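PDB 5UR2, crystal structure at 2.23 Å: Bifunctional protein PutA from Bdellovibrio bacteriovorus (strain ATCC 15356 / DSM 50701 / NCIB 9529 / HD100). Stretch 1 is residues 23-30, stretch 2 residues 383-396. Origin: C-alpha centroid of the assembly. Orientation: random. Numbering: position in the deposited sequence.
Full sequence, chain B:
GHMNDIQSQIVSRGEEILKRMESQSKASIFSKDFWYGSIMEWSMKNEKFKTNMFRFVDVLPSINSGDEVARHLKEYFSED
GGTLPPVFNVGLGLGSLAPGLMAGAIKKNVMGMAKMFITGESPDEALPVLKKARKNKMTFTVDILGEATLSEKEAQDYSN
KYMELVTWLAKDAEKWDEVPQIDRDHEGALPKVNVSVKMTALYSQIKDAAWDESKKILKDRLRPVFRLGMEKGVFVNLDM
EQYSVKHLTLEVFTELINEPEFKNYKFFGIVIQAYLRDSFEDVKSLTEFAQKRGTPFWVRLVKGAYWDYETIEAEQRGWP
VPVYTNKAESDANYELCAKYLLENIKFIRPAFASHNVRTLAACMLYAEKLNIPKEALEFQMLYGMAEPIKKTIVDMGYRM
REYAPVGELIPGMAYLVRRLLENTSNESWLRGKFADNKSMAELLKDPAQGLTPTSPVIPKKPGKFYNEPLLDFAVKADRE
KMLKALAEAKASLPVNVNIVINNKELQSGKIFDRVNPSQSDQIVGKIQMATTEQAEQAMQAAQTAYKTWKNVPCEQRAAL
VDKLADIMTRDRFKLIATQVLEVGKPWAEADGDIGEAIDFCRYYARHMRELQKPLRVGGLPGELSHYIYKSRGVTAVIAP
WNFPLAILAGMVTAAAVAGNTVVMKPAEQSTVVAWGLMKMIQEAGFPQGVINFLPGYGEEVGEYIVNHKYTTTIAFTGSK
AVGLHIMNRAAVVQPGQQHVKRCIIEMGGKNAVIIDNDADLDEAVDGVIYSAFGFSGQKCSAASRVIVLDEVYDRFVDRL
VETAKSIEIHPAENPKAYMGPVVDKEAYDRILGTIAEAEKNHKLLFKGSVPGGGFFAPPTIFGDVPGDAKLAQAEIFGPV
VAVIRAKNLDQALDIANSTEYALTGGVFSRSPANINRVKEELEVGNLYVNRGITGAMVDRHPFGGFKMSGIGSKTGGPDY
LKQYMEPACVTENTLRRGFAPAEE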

# COMPACT_ATOMS: atom_id res chain seq x y z
N SER B 23 20.68 -50.31 -36.08
CA SER B 23 21.43 -51.55 -36.14
C SER B 23 22.52 -51.64 -35.08
O SER B 23 23.17 -52.69 -34.98
CB SER B 23 22.05 -51.73 -37.53
N GLN B 24 22.74 -50.59 -34.29
CA GLN B 24 23.69 -50.63 -33.18
C GLN B 24 23.10 -51.34 -31.97
O GLN B 24 21.88 -51.46 -31.81
CB GLN B 24 24.11 -49.21 -32.75
CG GLN B 24 24.64 -48.32 -33.85
CD GLN B 24 25.91 -48.86 -34.48
OE1 GLN B 24 26.49 -49.85 -34.01
NE2 GLN B 24 26.36 -48.21 -35.55
N SER B 25 23.98 -51.83 -31.10
CA SER B 25 23.56 -52.40 -29.82
C SER B 25 24.05 -51.55 -28.65
O SER B 25 24.50 -52.07 -27.63
CB SER B 25 24.02 -53.86 -29.69
OG SER B 25 25.43 -53.96 -29.64
N LYS B 26 23.96 -50.23 -28.79
CA LYS B 26 24.41 -49.29 -27.77
C LYS B 26 23.22 -48.71 -27.01
O LYS B 26 22.11 -48.60 -27.54
CB LYS B 26 25.25 -48.17 -28.39
CG LYS B 26 26.57 -48.62 -29.02
CD LYS B 26 27.50 -49.26 -27.99
CE LYS B 26 28.90 -49.54 -28.55
NZ LYS B 26 29.65 -50.50 -27.69
N ALA B 27 23.47 -48.33 -25.76
CA ALA B 27 22.42 -47.84 -24.87
C ALA B 27 22.24 -46.34 -25.02
O ALA B 27 23.18 -45.60 -25.33
CB ALA B 27 22.74 -48.17 -23.41
N SER B 28 21.01 -45.89 -24.78
CA SER B 28 20.71 -44.46 -24.72
C SER B 28 20.74 -43.99 -23.27
O SER B 28 20.27 -44.68 -22.37
CB SER B 28 19.35 -44.15 -25.34
OG SER B 28 19.03 -42.77 -25.21
N ILE B 29 21.28 -42.78 -23.07
CA ILE B 29 21.26 -42.11 -21.77
C ILE B 29 19.85 -41.97 -21.23
O ILE B 29 19.66 -41.79 -20.02
CB ILE B 29 21.96 -40.74 -21.90
CG1 ILE B 29 23.11 -40.63 -20.91
CG2 ILE B 29 20.99 -39.56 -21.77
CD1 ILE B 29 24.27 -41.50 -21.29
N PHE B 30 18.84 -42.04 -22.10
CA PHE B 30 17.46 -41.82 -21.70
C PHE B 30 16.77 -43.08 -21.22
O PHE B 30 15.64 -42.99 -20.71
CB PHE B 30 16.67 -41.22 -22.86
CG PHE B 30 16.99 -39.79 -23.12
CD1 PHE B 30 18.02 -39.44 -23.98
CD2 PHE B 30 16.30 -38.79 -22.47
CE1 PHE B 30 18.34 -38.12 -24.21
CE2 PHE B 30 16.62 -37.47 -22.69
CZ PHE B 30 17.65 -37.13 -23.56
N TYR B 383 32.23 -37.54 -23.80
CA TYR B 383 32.34 -38.92 -23.32
C TYR B 383 31.03 -39.36 -22.65
O TYR B 383 30.42 -38.60 -21.89
CB TYR B 383 33.52 -39.03 -22.35
CG TYR B 383 33.65 -40.35 -21.62
CD1 TYR B 383 34.18 -41.48 -22.23
CD2 TYR B 383 33.23 -40.45 -20.29
CE1 TYR B 383 34.29 -42.68 -21.54
CE2 TYR B 383 33.32 -41.64 -19.60
CZ TYR B 383 33.85 -42.75 -20.23
OH TYR B 383 33.94 -43.91 -19.51
N GLY B 384 30.58 -40.57 -22.98
CA GLY B 384 29.36 -41.13 -22.41
C GLY B 384 28.06 -40.65 -23.03
O GLY B 384 27.00 -41.19 -22.67
N MET B 385 28.09 -39.68 -23.94
CA MET B 385 26.89 -39.12 -24.56
C MET B 385 26.72 -39.70 -25.96
O MET B 385 27.71 -39.94 -26.66
CB MET B 385 26.97 -37.60 -24.67
CG MET B 385 26.64 -36.85 -23.41
SD MET B 385 24.96 -37.21 -22.89
CE MET B 385 24.09 -36.47 -24.24
N ALA B 386 25.47 -39.95 -26.34
CA ALA B 386 25.12 -40.23 -27.74
C ALA B 386 25.88 -41.43 -28.28
O ALA B 386 26.33 -41.44 -29.43
CB ALA B 386 25.37 -39.01 -28.63
N GLU B 387 26.02 -42.47 -27.46
CA GLU B 387 26.69 -43.70 -27.87
C GLU B 387 26.21 -44.26 -29.21
O GLU B 387 27.07 -44.63 -30.04
CB GLU B 387 26.54 -44.75 -26.76
CG GLU B 387 27.52 -44.55 -25.63
CD GLU B 387 28.94 -44.34 -26.14
OE1 GLU B 387 29.41 -45.23 -26.89
OE2 GLU B 387 29.56 -43.30 -25.81
N PRO B 388 24.91 -44.37 -29.49
CA PRO B 388 24.52 -44.93 -30.80
C PRO B 388 24.93 -44.05 -31.96
O PRO B 388 25.31 -44.56 -33.02
CB PRO B 388 22.99 -45.04 -30.69
CG PRO B 388 22.67 -44.89 -29.26
CD PRO B 388 23.73 -44.01 -28.69
N ILE B 389 24.87 -42.73 -31.78
CA ILE B 389 25.26 -41.81 -32.85
C ILE B 389 26.78 -41.81 -33.03
O ILE B 389 27.28 -41.88 -34.16
CB ILE B 389 24.73 -40.40 -32.54
CG1 ILE B 389 23.27 -40.52 -32.10
CG2 ILE B 389 24.87 -39.54 -33.76
CD1 ILE B 389 22.59 -39.22 -31.76
N LYS B 390 27.52 -41.71 -31.92
CA LYS B 390 28.98 -41.75 -31.93
C LYS B 390 29.51 -42.95 -32.72
O LYS B 390 30.37 -42.82 -33.59
CB LYS B 390 29.48 -41.81 -30.49
CG LYS B 390 30.90 -41.32 -30.23
CD LYS B 390 31.22 -41.43 -28.74
CE LYS B 390 30.52 -40.33 -27.91
NZ LYS B 390 30.69 -40.48 -26.42
N LYS B 391 29.00 -44.15 -32.39
CA LYS B 391 29.48 -45.36 -33.06
C LYS B 391 29.19 -45.31 -34.55
O LYS B 391 30.03 -45.70 -35.36
CB LYS B 391 28.83 -46.58 -32.41
CG LYS B 391 29.05 -47.89 -33.15
CD LYS B 391 30.38 -48.51 -32.82
CE LYS B 391 30.37 -50.01 -33.14
NZ LYS B 391 29.77 -50.28 -34.49
N THR B 392 28.01 -44.80 -34.92
CA THR B 392 27.64 -44.70 -36.33
C THR B 392 28.59 -43.79 -37.10
O THR B 392 29.05 -44.14 -38.20
CB THR B 392 26.19 -44.21 -36.46
OG1 THR B 392 25.30 -45.18 -35.90
CG2 THR B 392 25.82 -44.00 -37.93
N ILE B 393 28.92 -42.62 -36.53
CA ILE B 393 29.85 -41.70 -37.18
C ILE B 393 31.19 -42.38 -37.45
O ILE B 393 31.80 -42.17 -38.51
CB ILE B 393 30.06 -40.44 -36.32
CG1 ILE B 393 28.75 -39.68 -36.09
CG2 ILE B 393 31.08 -39.53 -36.96
CD1 ILE B 393 28.14 -39.14 -37.34
N VAL B 394 31.68 -43.16 -36.49
CA VAL B 394 32.94 -43.87 -36.67
C VAL B 394 32.81 -44.91 -37.78
O VAL B 394 33.71 -45.05 -38.63
CB VAL B 394 33.39 -44.51 -35.34
CG1 VAL B 394 34.65 -45.35 -35.55
CG2 VAL B 394 33.61 -43.45 -34.28
N ASP B 395 31.71 -45.67 -37.79
CA ASP B 395 31.49 -46.64 -38.85
C ASP B 395 31.48 -45.98 -40.22
O ASP B 395 31.94 -46.58 -41.20
CB ASP B 395 30.18 -47.40 -38.64
CG ASP B 395 30.20 -48.32 -37.43
OD1 ASP B 395 31.31 -48.72 -36.99
OD2 ASP B 395 29.10 -48.65 -36.94
N MET B 396 30.99 -44.75 -40.31
CA MET B 396 30.95 -44.07 -41.60
C MET B 396 32.32 -43.55 -42.03
O MET B 396 32.42 -42.91 -43.09
CB MET B 396 29.92 -42.94 -41.55
CG MET B 396 28.50 -43.49 -41.47
SD MET B 396 27.26 -42.27 -41.06
CE MET B 396 27.24 -41.24 -42.53

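An irregular segment, residues 23-30, extended in part, lies along the helix 387-395, from its first residue to its last, and the loop that leads into it. The two come closest in backbone at Lys26 and Pro388, whose CA atoms are 5.3 Å apart, and together they bury 480 Å². With no helix or strand pairing to organise the contact, side chains and single carbonyls do the work.

Gln24 covers the most surface and supplies every hydrogen bond across the contact. Its carboxamide meets three residues on one face of the last turns: Lys391, Thr392 and Asp395. Gln24 NE2 donates to Thr392 OG1 at 3.2 Å and to Asp395 OD2 at 3.1 Å, both with good angles, so the two amide hydrogens are each spent. Gln24 OE1 faces Lys391 NZ at 3.3 Å, a weak bond. Within the helix the same groups are bonded to one another. Thr392 OG1 donates to Pro388 O at 2.9 Å, leaving its oxygen to accept from Gln24, while Lys391 NZ forms a salt bridge with Asp395 OD2 at 3.0 Å. One rule follows: an amide can use both its ends where helical neighbours offer acceptors and a donor together.

Lys26 is used for its aliphatic root. CA-to-CB points toward the helix, and Lys26 CB rests 4.0 Å from Glu387 CB and 4.3 Å from Pro388 CG, but the chain then leads away, keeping its charged end out of the contact. Pro388, whose CA-to-CB bond points sideways, offers an apolar ring; Ala27 O lies 3.8 Å from Pro388 CD, a contact without a hydrogen bond.

Ile29 closes the other end against the loop. Ile29 CD1 lies 3.1 Å from Gly384 O, a tight approach, and Ile29 CG1 meets Met385 SD at 4.4 Å. Gly384 has a positive phi of 81°, a conformation that favours glycine by itself.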